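Side-chain contacts in methyl-accepting chemotaxis sensory transducer (Anaeromyxobacter dehalogenans, PDB 4K08), which probably senses chemical signals in the periplasm through a PAS-like Cache domain and relays them to the chemotaxis machinery of the cell: residues Y84-P87 with L91-Q94; L111-K114 with V119-P122. One frame throughout, in Å; residues are numbered along the deposited sequence.

Interaction 1: Y84-P87 with L91-Q94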
ATOM      1  N   TYR A  84      -7.544  11.569  -7.304  1.00 36.75           N
ATOM      2  CA  TYR A  84      -8.372  10.993  -6.218  1.00 34.51           C
ATOM      3  C   TYR A  84      -8.115  11.848  -4.961  1.00 34.74           C
ATOM      4  O   TYR A  84      -6.963  11.999  -4.551  1.00 34.39           O
ATOM      5  CB  TYR A  84      -7.998   9.524  -5.928  1.00 33.73           C
ATOM      6  CG  TYR A  84      -8.851   8.913  -4.814  1.00 35.48           C
ATOM      7  CD1 TYR A  84      -8.786   9.421  -3.507  1.00 35.04           C
ATOM      8  CD2 TYR A  84      -9.760   7.902  -5.084  1.00 34.68           C
ATOM      9  CE1 TYR A  84      -9.587   8.895  -2.459  1.00 33.38           C
ATOM     10  CE2 TYR A  84     -10.546   7.349  -4.058  1.00 33.90           C
ATOM     11  CZ  TYR A  84     -10.465   7.891  -2.743  1.00 32.30           C
ATOM     12  OH  TYR A  84     -11.200   7.370  -1.721  1.00 33.83           O
ATOM     13  N   ARG A  85      -9.161  12.445  -4.387  1.00 33.61           N
ATOM     14  CA  ARG A  85      -8.986  13.241  -3.156  1.00 34.93           C
ATOM     15  C   ARG A  85      -9.802  12.683  -1.994  1.00 32.77           C
ATOM     16  O   ARG A  85     -10.904  12.231  -2.207  1.00 32.36           O
ATOM     17  CB  ARG A  85      -9.445  14.698  -3.368  1.00 36.34           C
ATOM     18  CG  ARG A  85      -8.709  15.427  -4.488  1.00 39.28           C
ATOM     19  CD  ARG A  85      -9.263  16.882  -4.641  1.00 43.31           C
ATOM     20  NE  ARG A  85      -8.600  17.538  -5.760  1.00 43.74           N
ATOM     21  CZ  ARG A  85      -7.495  18.274  -5.667  1.00 47.35           C
ATOM     22  NH1 ARG A  85      -6.908  18.496  -4.486  1.00 42.86           N
ATOM     23  NH2 ARG A  85      -6.991  18.817  -6.778  1.00 53.40           N
ATOM     24  N   ASP A  86      -9.288  12.768  -0.769  1.00 33.65           N
ATOM     25  CA  ASP A  86     -10.104  12.432   0.395  1.00 33.75           C
ATOM     26  C   ASP A  86     -11.036  13.653   0.650  1.00 36.88           C
ATOM     27  O   ASP A  86     -10.979  14.630  -0.127  1.00 35.59           O
ATOM     28  CB  ASP A  86      -9.220  12.028   1.593  1.00 32.35           C
ATOM     29  CG  ASP A  86      -8.429  13.208   2.225  1.00 36.46           C
ATOM     30  OD1 ASP A  86      -8.661  14.397   1.882  1.00 35.90           O
ATOM     31  OD2 ASP A  86      -7.566  12.905   3.102  1.00 34.42           O
ATOM     32  N   PRO A  87     -11.898  13.601   1.701  1.00 34.25           N
ATOM     33  CA  PRO A  87     -12.844  14.718   1.881  1.00 33.37           C
ATOM     34  C   PRO A  87     -12.180  16.016   2.279  1.00 35.15           C
ATOM     35  O   PRO A  87     -12.877  17.034   2.260  1.00 37.48           O
ATOM     36  CB  PRO A  87     -13.769  14.235   3.021  1.00 33.59           C
ATOM     37  CG  PRO A  87     -13.709  12.716   2.947  1.00 30.41           C
ATOM     38  CD  PRO A  87     -12.265  12.424   2.528  1.00 29.95           C
ATOM     39  N   LEU A  91      -4.810  14.818  -2.286  1.00 36.50           N
ATOM     40  CA  LEU A  91      -4.540  13.953  -3.436  1.00 36.86           C
ATOM     41  C   LEU A  91      -3.652  12.849  -2.875  1.00 34.36           C
ATOM     42  O   LEU A  91      -2.481  12.801  -3.154  1.00 35.46           O
ATOM     43  CB  LEU A  91      -3.831  14.763  -4.542  1.00 38.57           C
ATOM     44  CG  LEU A  91      -4.728  15.726  -5.333  1.00 40.18           C
ATOM     45  CD1 LEU A  91      -3.934  16.888  -6.126  1.00 44.87           C
ATOM     46  CD2 LEU A  91      -5.596  14.882  -6.301  1.00 40.26           C
ATOM     47  N   LEU A  92      -4.205  11.997  -2.006  1.00 32.80           N
ATOM     48  CA  LEU A  92      -3.381  11.113  -1.173  1.00 32.83           C
ATOM     49  C   LEU A  92      -2.500  10.114  -1.992  1.00 31.55           C
ATOM     50  O   LEU A  92      -1.363   9.850  -1.600  1.00 31.40           O
ATOM     51  CB  LEU A  92      -4.252  10.369  -0.145  1.00 34.10           C
ATOM     52  CG  LEU A  92      -5.359   9.485  -0.708  1.00 30.68           C
ATOM     53  CD1 LEU A  92      -5.054   8.016  -0.449  1.00 28.66           C
ATOM     54  CD2 LEU A  92      -6.738   9.868  -0.105  1.00 28.98           C
ATOM     55  N   PHE A  93      -3.010   9.586  -3.107  1.00 31.74           N
ATOM     56  CA  PHE A  93      -2.207   8.633  -3.934  1.00 33.02           C
ATOM     57  C   PHE A  93      -1.077   9.380  -4.643  1.00 36.61           C
ATOM     58  O   PHE A  93       0.063   8.904  -4.666  1.00 34.82           O
ATOM     59  CB  PHE A  93      -3.085   7.859  -4.928  1.00 35.06           C
ATOM     60  CG  PHE A  93      -4.035   6.910  -4.257  1.00 30.94           C
ATOM     61  CD1 PHE A  93      -3.566   5.714  -3.704  1.00 29.82           C
ATOM     62  CD2 PHE A  93      -5.388   7.228  -4.128  1.00 29.79           C
ATOM     63  CE1 PHE A  93      -4.441   4.828  -3.032  1.00 27.92           C
ATOM     64  CE2 PHE A  93      -6.286   6.351  -3.465  1.00 29.50           C
ATOM     65  CZ  PHE A  93      -5.793   5.129  -2.920  1.00 27.19           C
ATOM     66  N   GLN A  94      -1.372  10.598  -5.129  1.00 33.28           N
ATOM     67  CA  GLN A  94      -0.298  11.437  -5.657  1.00 36.52           C
ATOM     68  C   GLN A  94       0.750  11.625  -4.544  1.00 36.23           C
ATOM     69  O   GLN A  94       1.946  11.534  -4.820  1.00 35.71           O
ATOM     70  CB  GLN A  94      -0.822  12.782  -6.255  1.00 35.19           C
ATOM     71  CG  GLN A  94      -0.830  12.729  -7.835  1.00 49.11           C
ATOM     72  CD  GLN A  94      -1.981  13.562  -8.443  1.00 56.58           C
ATOM     73  OE1 GLN A  94      -3.122  13.046  -8.641  1.00 55.68           O
ATOM     74  NE2 GLN A  94      -1.710  14.868  -8.683  1.00 57.83           N
TER
HETATM   75  O   HOH W   1      -4.525  11.079  -5.353  1.00 27.41           O
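Leu-91, at the N-cap position of helix 92-103, slides its side chain over one face of the Arg-85 guanidinium group, its CG lying 3.6 Å from Arg-85 NH1. This is apolar carbon against a flat cation: the polar use of Arg-85 NH1 is a hydrogen bond to Gly-89 O in the turn between the segments. Leu-91 CA also points its C-H at Tyr-84 O (3.3 Å), a CA-H...O contact at the start of the helix. Leu-92 CD2 then touches two partners, Tyr-84 CE1 (3.8 Å), met obliquely, and Asp-86 CB (3.7 Å). The other methyl of Leu-92, CD1, lies over the centre of the Phe-93 ring. Phe-93 turns its CD2-CE2 edge to a face of Tyr-84 in a T-shaped stack, with centroids 5.3 Å apart and planes at 90°; its CE2 approaches Tyr-84 CG to 3.9 Å. Tyr-84 presents that face because CG is swung anti to the backbone N (chi1 -180°), carrying the ring alongside the start of the helix. An alanine at Tyr-84 is likely to leave the edge of Phe-93 and the CD2 methyl of Leu-92 without the aromatic surface they rest on. At Gln-94 the contact turns polar and indirect: a water donates to Tyr-84 O (2.7 Å) and accepts from Gln-94 N (3.2 Å), joining the loop carbonyl to an early amide of the helix, while Gln-94 OE1 bonds to Gly-83 N. The loop leading into the helix folds back against the helix's first turn. Helix 92-103 thus starts against the loop that follows strand 67-69, and Leu-92 also touches Tyr-110 and Trp-112 of strand 105-113.

Interaction 2: L111-K114 with V119-P122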
ATOM      1  N   LEU A 111      -7.521  10.725   5.043  1.00 27.08           N
ATOM      2  CA  LEU A 111      -8.784  10.191   5.515  1.00 27.25           C
ATOM      3  C   LEU A 111      -9.210   9.035   4.616  1.00 28.38           C
ATOM      4  O   LEU A 111      -9.272   9.194   3.383  1.00 27.91           O
ATOM      5  CB  LEU A 111      -9.879  11.270   5.460  1.00 28.16           C
ATOM      6  CG  LEU A 111      -9.619  12.546   6.291  1.00 30.17           C
ATOM      7  CD1 LEU A 111     -10.425  13.762   5.729  1.00 29.48           C
ATOM      8  CD2 LEU A 111      -9.971  12.216   7.775  1.00 28.44           C
ATOM      9  N   TRP A 112      -9.578   7.920   5.230  1.00 27.11           N
ATOM     10  CA  TRP A 112      -9.937   6.696   4.503  1.00 28.43           C
ATOM     11  C   TRP A 112     -10.847   5.848   5.407  1.00 26.77           C
ATOM     12  O   TRP A 112     -10.651   5.798   6.626  1.00 25.18           O
ATOM     13  CB  TRP A 112      -8.691   5.866   4.136  1.00 22.71           C
ATOM     14  CG  TRP A 112      -9.014   4.859   3.054  1.00 25.05           C
ATOM     15  CD1 TRP A 112      -9.459   3.550   3.205  1.00 24.61           C
ATOM     16  CD2 TRP A 112      -8.883   5.088   1.645  1.00 25.23           C
ATOM     17  NE1 TRP A 112      -9.616   2.971   1.946  1.00 23.67           N
ATOM     18  CE2 TRP A 112      -9.277   3.903   0.980  1.00 25.90           C
ATOM     19  CE3 TRP A 112      -8.475   6.198   0.880  1.00 25.84           C
ATOM     20  CZ2 TRP A 112      -9.277   3.787  -0.428  1.00 25.74           C
ATOM     21  CZ3 TRP A 112      -8.460   6.081  -0.545  1.00 25.45           C
ATOM     22  CH2 TRP A 112      -8.883   4.881  -1.171  1.00 25.23           C
ATOM     23  N   PRO A 113     -11.870   5.216   4.814  1.00 26.97           N
ATOM     24  CA  PRO A 113     -12.763   4.406   5.664  1.00 26.85           C
ATOM     25  C   PRO A 113     -12.104   3.152   6.245  1.00 27.86           C
ATOM     26  O   PRO A 113     -11.128   2.592   5.723  1.00 26.02           O
ATOM     27  CB  PRO A 113     -13.904   3.988   4.730  1.00 28.02           C
ATOM     28  CG  PRO A 113     -13.450   4.310   3.318  1.00 34.93           C
ATOM     29  CD  PRO A 113     -12.271   5.253   3.394  1.00 32.02           C
ATOM     30  N   LYS A 114     -12.681   2.713   7.353  1.00 26.92           N
ATOM     31  CA  LYS A 114     -12.372   1.411   7.924  1.00 25.32           C
ATOM     32  C   LYS A 114     -13.008   0.340   6.998  1.00 28.98           C
ATOM     33  O   LYS A 114     -14.029   0.602   6.356  1.00 27.78           O
ATOM     34  CB  LYS A 114     -12.927   1.328   9.359  1.00 30.64           C
ATOM     35  CG  LYS A 114     -12.022   2.071  10.364  1.00 32.40           C
ATOM     36  CD  LYS A 114     -12.481   1.916  11.820  1.00 36.56           C
ATOM     37  CE  LYS A 114     -11.453   2.533  12.779  1.00 42.03           C
ATOM     38  NZ  LYS A 114     -11.938   2.612  14.233  1.00 44.74           N
ATOM     39  N   VAL A 119     -17.467   5.975   5.788  1.00 29.96           N
ATOM     40  CA  VAL A 119     -17.014   7.304   6.246  1.00 28.54           C
ATOM     41  C   VAL A 119     -15.491   7.345   6.376  1.00 26.58           C
ATOM     42  O   VAL A 119     -14.898   6.519   7.072  1.00 29.13           O
ATOM     43  CB  VAL A 119     -17.736   7.785   7.580  1.00 26.79           C
ATOM     44  CG1 VAL A 119     -17.586   6.768   8.732  1.00 26.28           C
ATOM     45  CG2 VAL A 119     -17.228   9.209   7.983  1.00 29.14           C
ATOM     46  N   PRO A 120     -14.817   8.264   5.636  1.00 27.91           N
ATOM     47  CA  PRO A 120     -13.358   8.331   5.771  1.00 27.19           C
ATOM     48  C   PRO A 120     -12.996   8.884   7.159  1.00 32.23           C
ATOM     49  O   PRO A 120     -13.606   9.873   7.640  1.00 27.96           O
ATOM     50  CB  PRO A 120     -12.936   9.309   4.621  1.00 29.56           C
ATOM     51  CG  PRO A 120     -14.054   9.163   3.561  1.00 28.65           C
ATOM     52  CD  PRO A 120     -15.298   9.082   4.500  1.00 27.82           C
ATOM     53  N   VAL A 121     -12.019   8.247   7.800  1.00 24.19           N
ATOM     54  CA  VAL A 121     -11.579   8.662   9.127  1.00 26.97           C
ATOM     55  C   VAL A 121     -10.070   8.779   9.078  1.00 28.42           C
ATOM     56  O   VAL A 121      -9.468   8.295   8.116  1.00 25.01           O
ATOM     57  CB  VAL A 121     -12.017   7.674  10.213  1.00 26.52           C
ATOM     58  CG1 VAL A 121     -13.556   7.546  10.229  1.00 25.02           C
ATOM     59  CG2 VAL A 121     -11.334   6.285   9.966  1.00 26.39           C
ATOM     60  N   PRO A 122      -9.459   9.442  10.084  1.00 25.90           N
ATOM     61  CA  PRO A 122      -8.016   9.662  10.064  1.00 30.84           C
ATOM     62  C   PRO A 122      -7.195   8.386  10.037  1.00 30.41           C
ATOM     63  O   PRO A 122      -7.387   7.462  10.844  1.00 26.38           O
ATOM     64  CB  PRO A 122      -7.750  10.488  11.352  1.00 32.47           C
ATOM     65  CG  PRO A 122      -9.041  11.273  11.527  1.00 31.44           C
ATOM     66  CD  PRO A 122     -10.117  10.242  11.154  1.00 31.55           C
TER
HETATM   67  O   HOH W   2     -14.761   4.327   8.528  1.00 23.12           O
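Trp-112 pairs its backbone with Val-121, but its CB points away from 119-122, and the indole takes its packing from other residues. Pro-113 CD sits 3.2 Å above the plane of the Trp-112 ring, toward its rim, while His-70 and Tyr-84 meet the indole with rings not far from parallel to it. NE1 at the edge makes a weak hydrogen bond to Asn-73 OD1. Across the strands, the hydrogen-bonded pair is closed by two bonds: Trp-112 N donates to Val-121 O (2.9 Å) and Val-121 N to Trp-112 O (3.0 Å). The second donor stands above the carbonyl plane of Trp-112, 73° out of it, away from the lone pairs. Val-121 CG2, set between its own backbone N and carbonyl carbon, comes within 3.4 Å of Trp-112 O and flanks that carbonyl. Leu-111, paired with Pro-122 at a non-hydrogen-bonded position, adds apolar contact. Its CB meets Pro-120 CB diagonally at 3.7 Å, and because CG lies anti to the carbonyl carbon (chi1 -59°), CD2 extends over the Pro-122 ring, 3.9 Å from its CD. The three prolines fall at non-hydrogen-bonded positions, where the pairing asks no N-H of them; both cross-strand bonds belong to the Trp-112/Val-121 pair. Beyond Pro-113 the strands part enough for a water, which accepts from Lys-114 N (2.9 Å) and donates to Val-119 O (2.6 Å). The short strand segments run at 125° to each other. This is the end of the antiparallel hairpin 105-113 and 120-130 near its connecting loop: 105-113 is an outermost strand of the sheet, and on the other flank of 120-130 lies 135-142, whose Tyr-142 touches Trp-112, Lys-114 and Val-121.

From the N terminus, the chain leaves strand 67-69 and enters the loop in which interaction 1 brings 84-87 against 91-94, closing a turn of three residues. Helix 92-103 then leads into strand 105-113, at whose end interaction 2 closes the four-residue connection to 120-130. The two contacts follow in series, neither nesting nor crossing, with centres about 12 Å apart. They nevertheless meet: Asp-86 OD2 probably bonds to Leu-111 N (2.9 Å), Phe-93 CZ packs on Trp-112 CH2, and Pro-87 lies against Pro-120. Between them, the helix-start loop is fastened to the edge hairpin of the Cache-domain sheet.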